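Local coordinates for divalent-cation tolerance protein CutA (Pyrococcus horikoshii, PDB 1UKU) that binds copper(II) at the interface between two trimers, probably driving their further assembly, and is involved in resistance toward heavy metals, at residues D91-K94 with W95-E98; E63-K66 with E67-E71; T7-D10 with W11-E15. All coordinates share one frame; numbering follows the deposited sequence.

Contact 1 (D91-K94 with W95-E98); sequences DYLK and WLIE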
# COMPACT_ATOMS: atom_id res chain seq x y z
N ASP A 91 -4.39 -16.46 12.86
CA ASP A 91 -4.29 -15.86 14.20
C ASP A 91 -4.56 -14.33 14.14
O ASP A 91 -5.23 -13.76 15.01
CB ASP A 91 -2.95 -16.16 14.89
CG ASP A 91 -1.73 -15.96 14.00
OD1 ASP A 91 -1.72 -16.40 12.81
OD2 ASP A 91 -0.70 -15.38 14.42
N TYR A 92 -4.07 -13.69 13.09
CA TYR A 92 -4.34 -12.28 12.93
C TYR A 92 -5.81 -12.02 12.61
O TYR A 92 -6.43 -11.11 13.15
CB TYR A 92 -3.44 -11.67 11.85
CG TYR A 92 -3.64 -10.19 11.74
CD1 TYR A 92 -3.02 -9.34 12.62
CD2 TYR A 92 -4.51 -9.65 10.80
CE1 TYR A 92 -3.22 -7.97 12.54
CE2 TYR A 92 -4.73 -8.30 10.73
CZ TYR A 92 -4.06 -7.48 11.58
OH TYR A 92 -4.28 -6.11 11.51
N LEU A 93 -6.37 -12.81 11.70
CA LEU A 93 -7.75 -12.66 11.34
C LEU A 93 -8.65 -12.82 12.56
O LEU A 93 -9.56 -12.04 12.76
CB LEU A 93 -8.14 -13.64 10.24
CG LEU A 93 -9.56 -13.51 9.71
CD1 LEU A 93 -9.84 -12.11 9.13
CD2 LEU A 93 -9.70 -14.60 8.68
N LYS A 94 -8.35 -13.79 13.40
CA LYS A 94 -9.15 -14.01 14.62
C LYS A 94 -9.10 -12.81 15.55
O LYS A 94 -10.12 -12.38 16.09
CB LYS A 94 -8.68 -15.27 15.35
CG LYS A 94 -9.52 -15.62 16.55
CD LYS A 94 -10.98 -15.82 16.15
CE LYS A 94 -11.76 -16.59 17.21
NZ LYS A 94 -11.69 -18.05 16.96
N TRP A 95 -7.91 -12.24 15.70
CA TRP A 95 -7.73 -11.05 16.51
C TRP A 95 -8.53 -9.88 15.92
O TRP A 95 -9.21 -9.19 16.62
CB TRP A 95 -6.23 -10.69 16.58
CG TRP A 95 -5.97 -9.38 17.26
CD1 TRP A 95 -5.93 -9.15 18.60
CD2 TRP A 95 -5.75 -8.12 16.63
NE1 TRP A 95 -5.70 -7.81 18.85
CE2 TRP A 95 -5.57 -7.16 17.65
CE3 TRP A 95 -5.68 -7.70 15.30
CZ2 TRP A 95 -5.34 -5.83 17.37
CZ3 TRP A 95 -5.44 -6.36 15.04
CH2 TRP A 95 -5.29 -5.46 16.05
N LEU A 96 -8.45 -9.69 14.62
CA LEU A 96 -9.16 -8.59 14.00
C LEU A 96 -10.68 -8.72 14.19
O LEU A 96 -11.37 -7.72 14.44
CB LEU A 96 -8.78 -8.53 12.51
CG LEU A 96 -9.55 -7.57 11.60
CD1 LEU A 96 -8.60 -7.06 10.53
CD2 LEU A 96 -10.78 -8.19 10.98
N ILE A 97 -11.20 -9.94 14.07
CA ILE A 97 -12.63 -10.17 14.30
C ILE A 97 -12.99 -9.89 15.77
O ILE A 97 -13.99 -9.25 16.08
CB ILE A 97 -12.99 -11.61 13.90
CG1 ILE A 97 -12.89 -11.77 12.38
CG2 ILE A 97 -14.41 -11.99 14.39
CD1 ILE A 97 -12.92 -13.22 11.90
N GLU A 98 -12.13 -10.34 16.67
CA GLU A 98 -12.37 -10.12 18.10
C GLU A 98 -12.43 -8.65 18.43
O GLU A 98 -13.21 -8.23 19.28
CB GLU A 98 -11.30 -10.81 18.94
CG GLU A 98 -11.50 -12.31 18.94
CD GLU A 98 -10.33 -13.09 19.49
OE1 GLU A 98 -10.47 -14.33 19.56
OE2 GLU A 98 -9.30 -12.48 19.85
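Asp-91 to Glu-98 form two successive turns of the helix 90-99, in which the amides of Trp-95, Leu-96, Ile-97 and Glu-98 bond back to the carbonyls of Asp-91, Tyr-92, Leu-93 and Lys-94. The evidence is uniform: the longest of the four, Trp-95 N to Asp-91 O, measures 3.2 Å, and every N-H...O angle is at least 157°.

Beside this ladder the side chains pair at spacings of three and four. Tyr-92 has CG anti to its backbone nitrogen (chi1 -176°), which carries the ring along the helix toward the next turn. There Tyr-92 CE1 meets atom CE3 of the Trp-95 six-membered ring at 3.7 Å. The planes are inclined at 42° with centroids 5.4 Å apart, an oblique aromatic pair. On another flank of the phenol, Tyr-92 CE2 touches Leu-96 CD1 at 4.1 Å. Both aromatic side chains also pack on the second subunit, Tyr-92 against its Pro-78 and Trp-95 against its Tyr-39.

Leu-93 pairs with Ile-97: the branch carbon Leu-93 CG is 4.0 Å from the terminal methyl CD1 of Ile-97, and Leu-93 and Leu-96 both lean on Met-1. At the exposed side, Lys-94 and Glu-98 meet through the lysine's methylenes, with Glu-98 OE1 3.4 Å from Lys-94 CG. The lysine chain bends at chi2 and chi4, and Lys-94 NZ stands 4.7 Å from Glu-98 OE1; the opposite charges are near without forming a salt bridge.

These i/i+3 and i/i+4 pairs are those of an amphipathic alpha-helix, here the C-terminal helix of the CutA chain, with its aromatic side laid against a neighbouring subunit of the trimer.

Contact 2 (E63-K66 with E67-E71); sequences EELK and ERIKE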
# COMPACT_ATOMS: atom_id res chain seq x y z
N GLU A 63 -19.62 -0.91 4.49
CA GLU A 63 -20.54 0.19 4.22
C GLU A 63 -20.68 1.12 5.43
O GLU A 63 -20.71 2.33 5.28
CB GLU A 63 -21.94 -0.33 3.76
CG GLU A 63 -21.93 -0.96 2.37
CD GLU A 63 -21.48 -0.04 1.25
OE1 GLU A 63 -21.41 1.20 1.43
OE2 GLU A 63 -21.21 -0.58 0.15
N GLU A 64 -20.73 0.54 6.62
CA GLU A 64 -20.81 1.33 7.82
C GLU A 64 -19.54 2.16 7.99
O GLU A 64 -19.59 3.31 8.38
CB GLU A 64 -21.05 0.41 9.03
CG GLU A 64 -21.34 1.15 10.31
CD GLU A 64 -21.74 0.24 11.46
OE1 GLU A 64 -21.99 0.81 12.53
OE2 GLU A 64 -21.76 -1.00 11.30
N LEU A 65 -18.39 1.56 7.71
CA LEU A 65 -17.12 2.25 7.87
C LEU A 65 -17.00 3.39 6.86
O LEU A 65 -16.57 4.48 7.18
CB LEU A 65 -15.96 1.28 7.72
CG LEU A 65 -14.56 1.91 7.70
CD1 LEU A 65 -14.29 2.70 8.95
CD2 LEU A 65 -13.51 0.86 7.46
N LYS A 66 -17.38 3.11 5.61
CA LYS A 66 -17.33 4.10 4.57
C LYS A 66 -18.20 5.30 4.94
O LYS A 66 -17.77 6.45 4.79
CB LYS A 66 -17.79 3.51 3.25
CG LYS A 66 -17.77 4.54 2.13
CD LYS A 66 -18.24 4.01 0.81
CE LYS A 66 -19.60 4.51 0.53
NZ LYS A 66 -20.43 3.45 0.01
N GLU A 67 -19.40 5.05 5.44
CA GLU A 67 -20.26 6.16 5.85
C GLU A 67 -19.66 6.96 6.98
O GLU A 67 -19.68 8.19 6.94
CB GLU A 67 -21.65 5.66 6.28
CG GLU A 67 -22.56 6.77 6.81
CD GLU A 67 -22.90 7.89 5.81
OE1 GLU A 67 -23.19 9.04 6.26
OE2 GLU A 67 -22.87 7.69 4.59
N ARG A 68 -19.09 6.28 7.98
CA ARG A 68 -18.48 7.00 9.08
C ARG A 68 -17.27 7.83 8.63
O ARG A 68 -17.09 8.97 9.08
CB ARG A 68 -18.13 6.07 10.24
CG ARG A 68 -19.30 5.75 11.11
CD ARG A 68 -19.97 6.98 11.74
NE ARG A 68 -19.33 7.54 12.93
CZ ARG A 68 -19.27 8.83 13.25
NH1 ARG A 68 -19.77 9.76 12.44
NH2 ARG A 68 -18.71 9.21 14.38
N ILE A 69 -16.46 7.30 7.72
CA ILE A 69 -15.36 8.09 7.23
C ILE A 69 -15.88 9.31 6.51
O ILE A 69 -15.33 10.39 6.68
CB ILE A 69 -14.42 7.26 6.35
CG1 ILE A 69 -13.70 6.20 7.21
CG2 ILE A 69 -13.37 8.17 5.66
CD1 ILE A 69 -12.99 5.13 6.37
N LYS A 70 -16.94 9.16 5.71
CA LYS A 70 -17.49 10.32 5.01
C LYS A 70 -17.89 11.38 6.02
O LYS A 70 -17.67 12.56 5.81
CB LYS A 70 -18.70 9.92 4.15
CG LYS A 70 -18.35 9.16 2.90
CD LYS A 70 -19.55 8.44 2.31
CE LYS A 70 -20.51 9.38 1.68
NZ LYS A 70 -21.66 8.58 1.14
N GLU A 71 -18.50 10.94 7.12
CA GLU A 71 -19.00 11.82 8.15
C GLU A 71 -17.91 12.46 8.99
O GLU A 71 -18.11 13.52 9.61
CB GLU A 71 -19.96 11.07 9.07
CG GLU A 71 -21.27 10.75 8.40
CD GLU A 71 -22.07 9.74 9.19
OE1 GLU A 71 -21.64 9.31 10.27
OE2 GLU A 71 -23.16 9.36 8.70
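Leu-65 and Ile-69 make the apolar contact between these two helical turns, Leu-65 CD1 lying 3.8 Å from Ile-69 CD1. The isoleucine reaches back because its CG1 is anti to the carbonyl carbon (chi1 -68°), which also brings CG1 within 3.3 Å of Leu-65 O. That same carbonyl accepts the backbone amide, Ile-69 N to Leu-65 O measuring 2.9 Å.

Three further bonds of the same i to i+4 kind join Glu-67, Arg-68 and Lys-70 to Glu-63, Glu-64 and Lys-66, with N-H...O angles of 161° to 163°. Charged side chains then pair three residues apart. Lys-66 NZ donates to the syn lone pair of Glu-63 OE1 at 2.8 Å, in a salt bridge. Arg-68 NH1 meets Glu-71 OE1 at 2.9 Å, also in a salt bridge; the acceptor lies close to the guanidinium plane and uses its anti lone pair.

Further out, Arg-68 has a second salt bridge, from NH2 to Glu-24, which probably helps position its guanidinium; Glu-64 pairs with Lys-101. Leu-65 and Ile-69 both pack on Leu-21 of the helix 11-23, and on the strand 44-57 Leu-65 touches Thr-57 and Ile-69 touches Leu-55.

Such a pattern is characteristic of an amphipathic helix, the helix 62-72, whose apolar side meets sheet and neighbouring helix in the ferredoxin-like fold of the CutA family.

Contact 3 (T7-D10 with W11-E15); sequences TFPD and WESAE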
# COMPACT_ATOMS: atom_id res chain seq x y z
N THR A 7 -6.70 9.34 2.85
CA THR A 7 -5.65 10.29 3.12
C THR A 7 -6.22 11.45 3.87
O THR A 7 -7.40 11.75 3.74
CB THR A 7 -4.94 10.78 1.87
OG1 THR A 7 -5.78 11.69 1.13
CG2 THR A 7 -4.60 9.65 0.93
N PHE A 8 -5.36 12.08 4.64
CA PHE A 8 -5.73 13.21 5.52
C PHE A 8 -4.75 14.36 5.35
O PHE A 8 -3.60 14.15 4.99
CB PHE A 8 -5.70 12.79 7.00
CG PHE A 8 -6.69 11.74 7.38
CD1 PHE A 8 -8.00 12.09 7.67
CD2 PHE A 8 -6.33 10.37 7.43
CE1 PHE A 8 -8.92 11.14 8.02
CE2 PHE A 8 -7.29 9.41 7.79
CZ PHE A 8 -8.59 9.80 8.07
N PRO A 9 -5.20 15.59 5.60
CA PRO A 9 -4.33 16.75 5.43
C PRO A 9 -3.22 16.88 6.48
O PRO A 9 -2.22 17.52 6.15
CB PRO A 9 -5.32 17.90 5.44
CG PRO A 9 -6.40 17.41 6.30
CD PRO A 9 -6.59 15.97 5.85
N ASP A 10 -3.35 16.30 7.67
CA ASP A 10 -2.18 16.13 8.54
C ASP A 10 -2.54 15.17 9.67
O ASP A 10 -3.57 14.47 9.61
CB ASP A 10 -1.63 17.45 9.14
CG ASP A 10 -0.13 17.35 9.56
OD1 ASP A 10 0.74 17.27 8.67
OD2 ASP A 10 0.28 17.40 10.76
N TRP A 11 -1.66 15.13 10.66
CA TRP A 11 -1.67 14.13 11.68
C TRP A 11 -2.81 14.30 12.65
O TRP A 11 -3.33 13.30 13.15
CB TRP A 11 -0.33 14.20 12.44
CG TRP A 11 0.79 13.55 11.71
CD1 TRP A 11 1.72 14.15 10.95
CD2 TRP A 11 1.02 12.15 11.63
NE1 TRP A 11 2.57 13.21 10.42
CE2 TRP A 11 2.13 11.96 10.81
CE3 TRP A 11 0.39 11.03 12.18
CZ2 TRP A 11 2.64 10.69 10.53
CZ3 TRP A 11 0.90 9.78 11.92
CH2 TRP A 11 1.99 9.62 11.10
N GLU A 12 -3.18 15.53 12.98
CA GLU A 12 -4.23 15.73 13.99
C GLU A 12 -5.55 15.18 13.49
O GLU A 12 -6.20 14.45 14.21
CB GLU A 12 -4.37 17.19 14.38
CG GLU A 12 -5.34 17.45 15.52
CD GLU A 12 -4.91 16.88 16.86
OE1 GLU A 12 -3.68 16.75 17.15
OE2 GLU A 12 -5.83 16.52 17.63
N SER A 13 -5.94 15.50 12.26
CA SER A 13 -7.15 14.95 11.70
C SER A 13 -7.04 13.43 11.53
O SER A 13 -7.96 12.71 11.85
CB SER A 13 -7.54 15.59 10.37
OG SER A 13 -6.52 15.54 9.42
N ALA A 14 -5.92 12.94 11.02
CA ALA A 14 -5.78 11.52 10.79
C ALA A 14 -5.95 10.77 12.13
O ALA A 14 -6.66 9.77 12.19
CB ALA A 14 -4.42 11.25 10.20
N GLU A 15 -5.26 11.23 13.17
CA GLU A 15 -5.31 10.53 14.45
C GLU A 15 -6.69 10.65 15.09
O GLU A 15 -7.19 9.67 15.64
CB GLU A 15 -4.25 11.10 15.41
CG GLU A 15 -2.84 10.64 15.07
CD GLU A 15 -1.84 10.94 16.15
OE1 GLU A 15 -0.64 11.03 15.81
OE2 GLU A 15 -2.24 11.00 17.33
O HOH W 1 -1.68 17.95 12.63
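Trp-11 begins the helix 11-23 and meets the residue before it, Asp-10, at the indole edge: Asp-10 OD2 lies 3.6 Å from Trp-11 CD1, near the ring plane, while carboxylate and ring planes stand 86° apart. Trp-11 NE1 is hydrogen-bonded to Glu-34, and Arg-36 of the second subunit makes a cation-pi contact with the indole.

Glu-12 is tied back through its backbone. A water donates to Asp-10 OD2 at 2.8 Å and accepts from Glu-12 N at 2.9 Å, a bridge between the acid and the first turn although the Asp-10 side chain itself makes no capping bond.

Ser-13 holds its hydroxyl between the backbone nitrogen and the carbonyl carbon (chi1 55°). From there Ser-13 OG donates to Asp-10 O at 3.1 Å, approaching from above the carbonyl plane. Ser-13 OG also lies against Pro-9 CD.

Ala-14 gives the second bond to Asp-10 O, N to O 3.1 Å, this time in the carbonyl plane; one carbonyl oxygen thus takes two donors from different directions. Ala-14 CA rests over one face of the Phe-8 ring, 3.7 Å from the centroid and 18° off the normal, a CH-pi contact. Alongside, Ala-14 CB touches Phe-8 CD2 at 3.5 Å. The ring of His-73 also stacks with Phe-8.

At Glu-15 the regular helical bonding continues, its amide returning to Trp-11 O. This is a strand-to-helix turn with Asp-10 at the N-cap position, leading from strand 2-8 into helix 11-23; the side chain of Pro-9 lies about 5 Å from the bound copper ion.

All three contacts are local and partly buried, each mixing buried with exposed residues. Contacts 1 and 2 lie wholly within helices, 90-99 and 62-72, whereas contact 3 joins the end of strand 2-8 to helix 11-23. Contact 1 sits peripherally, its centre about 18 Å from the centre of the chain, and relies on aromatic and aliphatic pairs; contact 2, its centre about 10 Å from the chain's centre, adds salt bridges between charged side chains three apart. Contact 3 instead uses a doubly accepting carbonyl, a CH-pi contact and a bridging water, and it alone approaches the copper. Contacts 1 and 3 stand on opposite sides of the chain centre, their centres about 26 Å apart.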